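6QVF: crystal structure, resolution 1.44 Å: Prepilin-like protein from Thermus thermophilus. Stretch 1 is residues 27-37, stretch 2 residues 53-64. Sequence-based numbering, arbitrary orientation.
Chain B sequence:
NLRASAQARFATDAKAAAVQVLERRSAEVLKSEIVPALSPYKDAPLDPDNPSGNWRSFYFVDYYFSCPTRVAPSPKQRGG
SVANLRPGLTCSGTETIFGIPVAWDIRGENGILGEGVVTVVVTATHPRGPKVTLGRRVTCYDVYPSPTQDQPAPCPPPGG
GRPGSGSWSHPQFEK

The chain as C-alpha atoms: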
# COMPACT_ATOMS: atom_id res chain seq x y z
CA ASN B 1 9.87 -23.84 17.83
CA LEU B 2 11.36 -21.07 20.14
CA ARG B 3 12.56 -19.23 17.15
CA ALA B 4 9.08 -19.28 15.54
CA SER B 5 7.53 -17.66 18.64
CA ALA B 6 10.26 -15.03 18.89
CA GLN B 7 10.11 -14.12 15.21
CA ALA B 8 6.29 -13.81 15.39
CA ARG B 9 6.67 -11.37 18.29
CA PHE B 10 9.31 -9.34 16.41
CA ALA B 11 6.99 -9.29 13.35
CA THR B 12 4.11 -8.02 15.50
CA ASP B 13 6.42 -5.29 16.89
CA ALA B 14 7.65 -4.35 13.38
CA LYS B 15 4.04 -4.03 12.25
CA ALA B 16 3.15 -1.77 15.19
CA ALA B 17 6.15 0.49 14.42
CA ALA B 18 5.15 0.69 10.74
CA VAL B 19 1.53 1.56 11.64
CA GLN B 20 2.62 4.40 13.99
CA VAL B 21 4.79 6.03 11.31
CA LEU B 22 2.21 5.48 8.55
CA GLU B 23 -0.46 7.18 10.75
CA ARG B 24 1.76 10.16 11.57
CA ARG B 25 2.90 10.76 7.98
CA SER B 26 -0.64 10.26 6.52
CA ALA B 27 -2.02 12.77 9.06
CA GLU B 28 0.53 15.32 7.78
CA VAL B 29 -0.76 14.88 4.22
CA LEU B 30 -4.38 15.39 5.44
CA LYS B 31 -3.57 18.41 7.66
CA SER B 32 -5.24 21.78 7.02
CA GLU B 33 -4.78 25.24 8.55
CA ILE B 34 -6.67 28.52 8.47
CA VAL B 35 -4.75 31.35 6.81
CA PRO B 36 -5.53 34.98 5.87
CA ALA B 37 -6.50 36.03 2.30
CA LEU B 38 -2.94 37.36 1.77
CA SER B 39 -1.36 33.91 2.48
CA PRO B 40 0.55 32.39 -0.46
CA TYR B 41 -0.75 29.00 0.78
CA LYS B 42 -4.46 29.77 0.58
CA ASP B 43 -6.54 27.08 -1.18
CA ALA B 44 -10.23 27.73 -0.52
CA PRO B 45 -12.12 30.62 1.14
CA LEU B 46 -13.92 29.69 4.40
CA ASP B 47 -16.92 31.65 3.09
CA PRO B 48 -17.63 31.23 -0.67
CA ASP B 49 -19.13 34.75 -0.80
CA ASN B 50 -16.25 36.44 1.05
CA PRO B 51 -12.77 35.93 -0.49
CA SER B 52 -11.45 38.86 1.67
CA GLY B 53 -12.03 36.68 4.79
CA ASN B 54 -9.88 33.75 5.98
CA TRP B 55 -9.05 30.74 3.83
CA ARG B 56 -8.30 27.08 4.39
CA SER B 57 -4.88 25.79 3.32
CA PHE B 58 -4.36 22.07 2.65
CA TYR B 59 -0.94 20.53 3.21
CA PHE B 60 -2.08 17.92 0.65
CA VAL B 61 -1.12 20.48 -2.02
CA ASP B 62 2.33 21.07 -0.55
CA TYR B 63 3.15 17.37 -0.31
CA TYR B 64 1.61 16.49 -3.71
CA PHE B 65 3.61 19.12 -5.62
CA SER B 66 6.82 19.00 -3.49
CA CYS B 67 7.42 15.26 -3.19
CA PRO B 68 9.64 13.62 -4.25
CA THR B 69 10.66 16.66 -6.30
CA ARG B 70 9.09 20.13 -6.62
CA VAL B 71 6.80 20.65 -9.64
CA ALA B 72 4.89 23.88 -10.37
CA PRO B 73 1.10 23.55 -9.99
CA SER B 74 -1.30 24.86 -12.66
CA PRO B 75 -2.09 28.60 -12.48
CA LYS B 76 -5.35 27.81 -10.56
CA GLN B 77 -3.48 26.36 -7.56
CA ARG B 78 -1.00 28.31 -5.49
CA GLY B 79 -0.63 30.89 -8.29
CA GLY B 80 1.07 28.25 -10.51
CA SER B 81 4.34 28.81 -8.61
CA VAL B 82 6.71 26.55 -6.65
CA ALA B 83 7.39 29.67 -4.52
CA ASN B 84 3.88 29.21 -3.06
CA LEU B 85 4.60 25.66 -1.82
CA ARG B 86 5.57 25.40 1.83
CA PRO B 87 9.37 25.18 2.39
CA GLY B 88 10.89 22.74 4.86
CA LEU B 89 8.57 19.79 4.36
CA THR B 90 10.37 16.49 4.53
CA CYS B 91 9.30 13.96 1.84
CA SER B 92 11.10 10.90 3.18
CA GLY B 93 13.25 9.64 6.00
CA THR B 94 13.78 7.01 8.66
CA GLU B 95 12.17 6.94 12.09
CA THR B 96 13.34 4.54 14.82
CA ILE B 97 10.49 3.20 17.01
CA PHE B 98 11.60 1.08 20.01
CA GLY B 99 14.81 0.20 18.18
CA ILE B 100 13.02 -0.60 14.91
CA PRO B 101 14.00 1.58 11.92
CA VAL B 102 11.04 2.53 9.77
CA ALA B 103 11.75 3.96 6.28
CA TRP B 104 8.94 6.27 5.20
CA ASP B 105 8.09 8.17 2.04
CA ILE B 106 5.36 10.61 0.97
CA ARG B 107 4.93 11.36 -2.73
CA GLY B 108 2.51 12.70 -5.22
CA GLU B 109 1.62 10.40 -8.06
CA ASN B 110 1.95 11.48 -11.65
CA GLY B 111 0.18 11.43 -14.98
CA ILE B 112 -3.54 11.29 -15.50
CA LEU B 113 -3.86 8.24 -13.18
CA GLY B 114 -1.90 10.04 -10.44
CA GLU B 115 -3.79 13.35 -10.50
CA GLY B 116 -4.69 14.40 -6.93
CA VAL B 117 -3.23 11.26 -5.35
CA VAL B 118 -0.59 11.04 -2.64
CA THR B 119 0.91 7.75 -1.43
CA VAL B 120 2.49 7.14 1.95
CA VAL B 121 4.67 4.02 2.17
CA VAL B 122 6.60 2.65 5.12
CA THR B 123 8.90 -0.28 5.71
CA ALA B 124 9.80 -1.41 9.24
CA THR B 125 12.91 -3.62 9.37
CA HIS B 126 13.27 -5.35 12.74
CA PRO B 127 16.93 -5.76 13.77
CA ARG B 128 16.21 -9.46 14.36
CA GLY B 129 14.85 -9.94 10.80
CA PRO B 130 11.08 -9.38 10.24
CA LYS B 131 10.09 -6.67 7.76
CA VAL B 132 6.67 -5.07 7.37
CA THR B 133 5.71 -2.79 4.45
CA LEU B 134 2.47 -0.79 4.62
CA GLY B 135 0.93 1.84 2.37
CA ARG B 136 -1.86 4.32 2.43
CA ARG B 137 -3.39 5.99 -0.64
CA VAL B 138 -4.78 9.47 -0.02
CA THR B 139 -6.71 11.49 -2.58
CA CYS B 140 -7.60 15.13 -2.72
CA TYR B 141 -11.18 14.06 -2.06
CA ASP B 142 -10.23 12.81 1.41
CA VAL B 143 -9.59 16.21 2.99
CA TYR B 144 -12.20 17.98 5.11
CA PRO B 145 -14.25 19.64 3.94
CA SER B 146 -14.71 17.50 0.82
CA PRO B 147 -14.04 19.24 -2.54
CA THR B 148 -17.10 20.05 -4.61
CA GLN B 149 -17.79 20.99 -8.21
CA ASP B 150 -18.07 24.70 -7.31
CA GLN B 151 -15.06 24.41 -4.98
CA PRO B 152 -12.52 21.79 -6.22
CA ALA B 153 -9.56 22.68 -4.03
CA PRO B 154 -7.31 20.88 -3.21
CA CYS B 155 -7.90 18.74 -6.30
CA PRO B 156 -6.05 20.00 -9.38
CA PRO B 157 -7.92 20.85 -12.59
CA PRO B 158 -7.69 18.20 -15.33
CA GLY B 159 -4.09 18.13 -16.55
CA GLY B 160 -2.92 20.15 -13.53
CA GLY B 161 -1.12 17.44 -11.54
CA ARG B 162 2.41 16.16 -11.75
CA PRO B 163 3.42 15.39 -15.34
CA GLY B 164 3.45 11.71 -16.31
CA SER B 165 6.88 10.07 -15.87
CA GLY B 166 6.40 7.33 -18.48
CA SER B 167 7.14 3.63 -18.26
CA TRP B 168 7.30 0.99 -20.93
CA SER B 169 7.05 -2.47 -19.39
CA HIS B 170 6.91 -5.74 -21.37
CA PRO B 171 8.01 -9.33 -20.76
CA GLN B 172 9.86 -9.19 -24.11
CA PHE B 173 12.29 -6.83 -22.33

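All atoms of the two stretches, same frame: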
# COMPACT_ATOMS: atom_id res chain seq x y z
N ALA B 27 -1.35 11.61 8.43
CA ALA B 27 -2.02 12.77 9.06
C ALA B 27 -1.42 14.09 8.57
O ALA B 27 -2.14 15.08 8.42
CB ALA B 27 -1.95 12.67 10.57
N GLU B 28 -0.13 14.13 8.33
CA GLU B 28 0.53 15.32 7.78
C GLU B 28 -0.03 15.67 6.40
O GLU B 28 -0.29 16.81 6.10
CB GLU B 28 2.03 15.11 7.69
CG GLU B 28 2.60 14.91 9.08
CD GLU B 28 3.68 15.89 9.43
OE1 GLU B 28 3.31 17.07 9.62
OE2 GLU B 28 4.87 15.47 9.48
N VAL B 29 -0.23 14.67 5.55
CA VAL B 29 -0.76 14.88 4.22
C VAL B 29 -2.18 15.46 4.31
O VAL B 29 -2.56 16.26 3.44
CB VAL B 29 -0.73 13.57 3.43
CG1 VAL B 29 -1.46 13.71 2.10
CG2 VAL B 29 0.69 13.11 3.21
N LEU B 30 -2.97 15.02 5.31
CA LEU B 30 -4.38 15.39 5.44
C LEU B 30 -4.58 16.66 6.27
O LEU B 30 -5.73 17.10 6.40
CB LEU B 30 -5.18 14.21 6.02
CG LEU B 30 -5.40 13.09 5.01
CD1 LEU B 30 -5.72 11.77 5.67
CD2 LEU B 30 -6.49 13.47 4.03
N LYS B 31 -3.50 17.24 6.77
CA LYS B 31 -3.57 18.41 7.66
C LYS B 31 -4.07 19.64 6.89
O LYS B 31 -3.69 19.86 5.74
CB LYS B 31 -2.17 18.67 8.22
CG LYS B 31 -2.03 19.80 9.22
CD LYS B 31 -0.72 19.73 9.96
CE LYS B 31 0.50 19.92 9.09
NZ LYS B 31 1.73 19.97 9.90
N SER B 32 -4.83 20.50 7.57
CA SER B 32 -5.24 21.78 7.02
C SER B 32 -5.03 22.83 8.10
O SER B 32 -4.94 22.49 9.31
CB SER B 32 -6.64 21.77 6.53
OG SER B 32 -7.59 21.59 7.55
N GLU B 33 -4.98 24.10 7.67
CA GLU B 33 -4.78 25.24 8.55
C GLU B 33 -5.55 26.43 7.98
O GLU B 33 -5.73 26.55 6.75
CB GLU B 33 -3.27 25.44 8.63
CG GLU B 33 -2.73 26.71 9.21
CD GLU B 33 -1.22 26.79 9.07
OE1 GLU B 33 -0.55 25.73 8.97
OE2 GLU B 33 -0.70 27.92 9.06
N ILE B 34 -6.01 27.30 8.87
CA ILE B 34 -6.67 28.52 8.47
C ILE B 34 -5.60 29.60 8.27
O ILE B 34 -4.72 29.80 9.12
CB ILE B 34 -7.70 28.94 9.53
CG1 ILE B 34 -8.74 27.86 9.79
CG2 ILE B 34 -8.37 30.24 9.10
CD1 ILE B 34 -9.40 27.33 8.55
N VAL B 35 -5.70 30.32 7.15
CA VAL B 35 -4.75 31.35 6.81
C VAL B 35 -5.51 32.57 6.31
O VAL B 35 -6.63 32.47 5.82
CB VAL B 35 -3.72 30.86 5.76
CG1 VAL B 35 -2.98 29.61 6.23
CG2 VAL B 35 -4.38 30.62 4.40
N PRO B 36 -4.90 33.76 6.37
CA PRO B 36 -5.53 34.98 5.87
C PRO B 36 -5.52 35.01 4.34
O PRO B 36 -4.77 34.24 3.70
CB PRO B 36 -4.72 36.11 6.48
CG PRO B 36 -3.41 35.51 6.87
CD PRO B 36 -3.63 34.02 7.07
N ALA B 37 -6.34 35.90 3.76
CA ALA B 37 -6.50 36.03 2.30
C ALA B 37 -5.18 36.39 1.62
O ALA B 37 -5.03 36.11 0.43
CB ALA B 37 -7.55 37.07 1.99
N GLY B 53 -12.12 37.38 3.50
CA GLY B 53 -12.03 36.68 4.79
C GLY B 53 -10.93 35.64 4.80
O GLY B 53 -10.10 35.57 3.91
N ASN B 54 -10.90 34.81 5.85
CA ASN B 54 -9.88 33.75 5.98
C ASN B 54 -10.13 32.61 4.98
O ASN B 54 -11.22 32.41 4.44
CB ASN B 54 -9.78 33.26 7.42
CG ASN B 54 -9.18 34.31 8.33
OD1 ASN B 54 -8.21 34.98 7.97
ND2 ASN B 54 -9.73 34.45 9.52
N TRP B 55 -9.06 31.82 4.77
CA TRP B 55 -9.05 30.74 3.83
C TRP B 55 -8.57 29.48 4.54
O TRP B 55 -7.86 29.55 5.53
CB TRP B 55 -8.09 31.05 2.67
CG TRP B 55 -8.57 32.10 1.71
CD1 TRP B 55 -8.96 33.38 2.01
CD2 TRP B 55 -8.79 31.94 0.29
NE1 TRP B 55 -9.39 34.02 0.87
CE2 TRP B 55 -9.30 33.17 -0.19
CE3 TRP B 55 -8.57 30.90 -0.62
CZ2 TRP B 55 -9.61 33.36 -1.53
CZ3 TRP B 55 -8.91 31.09 -1.94
CH2 TRP B 55 -9.39 32.32 -2.39
N ARG B 56 -8.93 28.34 3.98
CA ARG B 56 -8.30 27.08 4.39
C ARG B 56 -7.14 26.78 3.43
O ARG B 56 -7.24 27.05 2.23
CB ARG B 56 -9.36 25.98 4.40
CG ARG B 56 -8.86 24.66 4.97
CD ARG B 56 -10.03 23.74 5.23
NE ARG B 56 -10.76 24.19 6.42
CZ ARG B 56 -12.00 24.66 6.48
NH1 ARG B 56 -12.70 24.97 5.39
NH2 ARG B 56 -12.54 24.85 7.67
N SER B 57 -6.06 26.22 3.99
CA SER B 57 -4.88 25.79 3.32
C SER B 57 -4.70 24.30 3.60
O SER B 57 -4.69 23.87 4.77
CB SER B 57 -3.69 26.56 3.79
OG SER B 57 -2.47 26.18 3.14
N PHE B 58 -4.54 23.52 2.52
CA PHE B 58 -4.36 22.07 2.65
C PHE B 58 -2.90 21.68 2.40
O PHE B 58 -2.38 21.93 1.33
CB PHE B 58 -5.24 21.32 1.66
CG PHE B 58 -6.71 21.56 1.83
CD1 PHE B 58 -7.40 20.91 2.83
CD2 PHE B 58 -7.42 22.45 1.04
CE1 PHE B 58 -8.75 21.11 3.01
CE2 PHE B 58 -8.77 22.66 1.24
CZ PHE B 58 -9.43 21.99 2.23
N TYR B 59 -2.30 21.03 3.38
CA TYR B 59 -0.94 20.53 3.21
C TYR B 59 -0.88 19.49 2.09
O TYR B 59 0.20 19.21 1.58
CB TYR B 59 -0.39 19.97 4.52
CG TYR B 59 0.11 21.01 5.48
CD1 TYR B 59 -0.76 21.91 6.07
CD2 TYR B 59 1.46 21.19 5.71
CE1 TYR B 59 -0.31 22.89 6.95
CE2 TYR B 59 1.93 22.14 6.61
CZ TYR B 59 1.04 23.02 7.20
OH TYR B 59 1.49 24.00 8.05
N PHE B 60 -2.02 18.87 1.77
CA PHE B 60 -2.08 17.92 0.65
C PHE B 60 -1.38 18.53 -0.57
O PHE B 60 -0.62 17.87 -1.29
CB PHE B 60 -3.53 17.55 0.35
CG PHE B 60 -3.65 16.59 -0.79
CD1 PHE B 60 -3.62 17.04 -2.11
CD2 PHE B 60 -3.74 15.23 -0.54
CE1 PHE B 60 -3.67 16.13 -3.16
CE2 PHE B 60 -3.85 14.34 -1.61
CZ PHE B 60 -3.81 14.79 -2.89
N VAL B 61 -1.68 19.80 -0.84
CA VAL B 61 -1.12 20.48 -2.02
C VAL B 61 0.40 20.55 -1.93
O VAL B 61 1.11 20.28 -2.91
CB VAL B 61 -1.73 21.88 -2.18
CG1 VAL B 61 -1.14 22.65 -3.36
CG2 VAL B 61 -3.24 21.81 -2.28
N ASP B 62 0.92 20.95 -0.77
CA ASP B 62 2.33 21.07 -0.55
C ASP B 62 3.03 19.73 -0.77
O ASP B 62 4.02 19.64 -1.49
CB ASP B 62 2.65 21.65 0.82
CG ASP B 62 1.97 22.99 0.97
OD1 ASP B 62 2.50 23.97 0.41
OD2 ASP B 62 0.87 23.03 1.57
N TYR B 63 2.49 18.68 -0.17
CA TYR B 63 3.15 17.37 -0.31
C TYR B 63 3.03 16.86 -1.75
O TYR B 63 4.01 16.29 -2.29
CB TYR B 63 2.58 16.35 0.67
CG TYR B 63 3.11 16.54 2.07
CD1 TYR B 63 4.41 16.17 2.39
CD2 TYR B 63 2.32 17.06 3.09
CE1 TYR B 63 4.93 16.39 3.65
CE2 TYR B 63 2.82 17.26 4.36
CZ TYR B 63 4.12 16.91 4.65
OH TYR B 63 4.59 17.10 5.91
N TYR B 64 1.85 16.99 -2.36
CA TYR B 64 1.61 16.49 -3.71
C TYR B 64 2.60 17.12 -4.71
O TYR B 64 3.20 16.39 -5.49
CB TYR B 64 0.17 16.75 -4.16
CG TYR B 64 -0.11 16.23 -5.55
CD1 TYR B 64 -0.32 14.89 -5.80
CD2 TYR B 64 -0.04 17.07 -6.66
CE1 TYR B 64 -0.50 14.39 -7.08
CE2 TYR B 64 -0.21 16.57 -7.94
CZ TYR B 64 -0.43 15.24 -8.16
OH TYR B 64 -0.52 14.74 -9.44
O HOH W 1 3.68 18.78 7.75
O HOH W 2 -4.32 18.34 3.47
O HOH W 3 -8.73 23.83 8.63
O HOH W 4 -7.98 37.65 5.29

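The two stretches form a short antiparallel β-ladder flanked by a helix-to-helix contact, with backbone hydrogen bonds fixing the register and a tyrosine, Tyr59, filling the junction between the two parts. The axes of strands 32-35 and 55-58 approach to 4.6 Å with their directions 145° apart, and the contact buries 924 Å² summed over both sides.

The register follows from two hydrogen-bonded pairs. Glu33 N donates to Ser57 O at 2.9 Å and Ser57 N returns the bond to Glu33 O at 2.8 Å; two residues on, Val35 N reaches Trp55 O at 2.8 Å and Trp55 N reaches Val35 O at 2.7 Å. All four N-H...O angles lie between 153° and 170°. Ser32-Phe58 and Ile34-Arg56 are the non-hydrogen-bonded pairs, and their CA atoms come closer, 4.5 and 4.6 Å against 5.3 Å between the CA atoms of both Glu33-Ser57 and Val35-Trp55. CA-H groups of these pairs also contact carbonyl oxygens across the ladder, as in Ser32 CA to Ser57 O at 3.1 Å and Ile34 CA to Trp55 O at 3.3 Å.

Side chains alternate between the two faces. Val35, Trp55, Glu33 and Ser57 share one face. There the branched Val35 packs its CG2 4.1 Å from Trp55 CB and its CG1 4.0 Å from Ser57 CB; both Val35 and Ser57 are buried. Beyond the strand, Ala37 CB lies 4.0 Å from Trp55 CD1, a methyl group against the indole. The other face carries Ser32, Phe58, Ile34 and Arg56. Ile34 CD1 approaches Arg56 NE to 4.0 Å, while water 3 joins the polar groups, 2.7 Å from Ser32 OG and accepting from Arg56 NE at 3.0 Å.

At the other end, Tyr59 N donates to Lys31 O at 3.0 Å (159°), extending the backbone pairing past the ladder. The Tyr59 CA-CB bond points toward stretch 1, and this residue has the largest area covered by the partner stretch, 97 Å². Lys31 lies over one face of its ring: Lys31 CE is 3.5 Å from the Tyr59 ring centroid and 4° off the normal, a CH-π contact, and Lys31 NZ is 4.3 Å from that centroid at 23°, a cation-π contact. At the ring edge, Tyr59 OH donates to Glu33 OE1 at 2.8 Å. The long lysine chain also lets NZ form a salt bridge with Glu28 OE1 at 3.3 Å, with a weak hydrogen bond. Water 1 donates to Glu28 OE1 at 2.6 Å, accepts from Lys31 NZ at 3.1 Å and lies 2.7 Å from Tyr63 OH, linking the charged pair to stretch 2.

Between the helices, buried Val29 meets aromatic rings, with CG1 3.8 Å from Phe60 CD2 and CG2 4.3 Å from Tyr63 CD2. Val29 O and Phe60 N are 3.1 Å apart, but the angle is too poor for a hydrogen bond; water 2 bridges them instead, donating to Val29 O at 2.7 Å and accepting from Phe60 N at 2.9 Å.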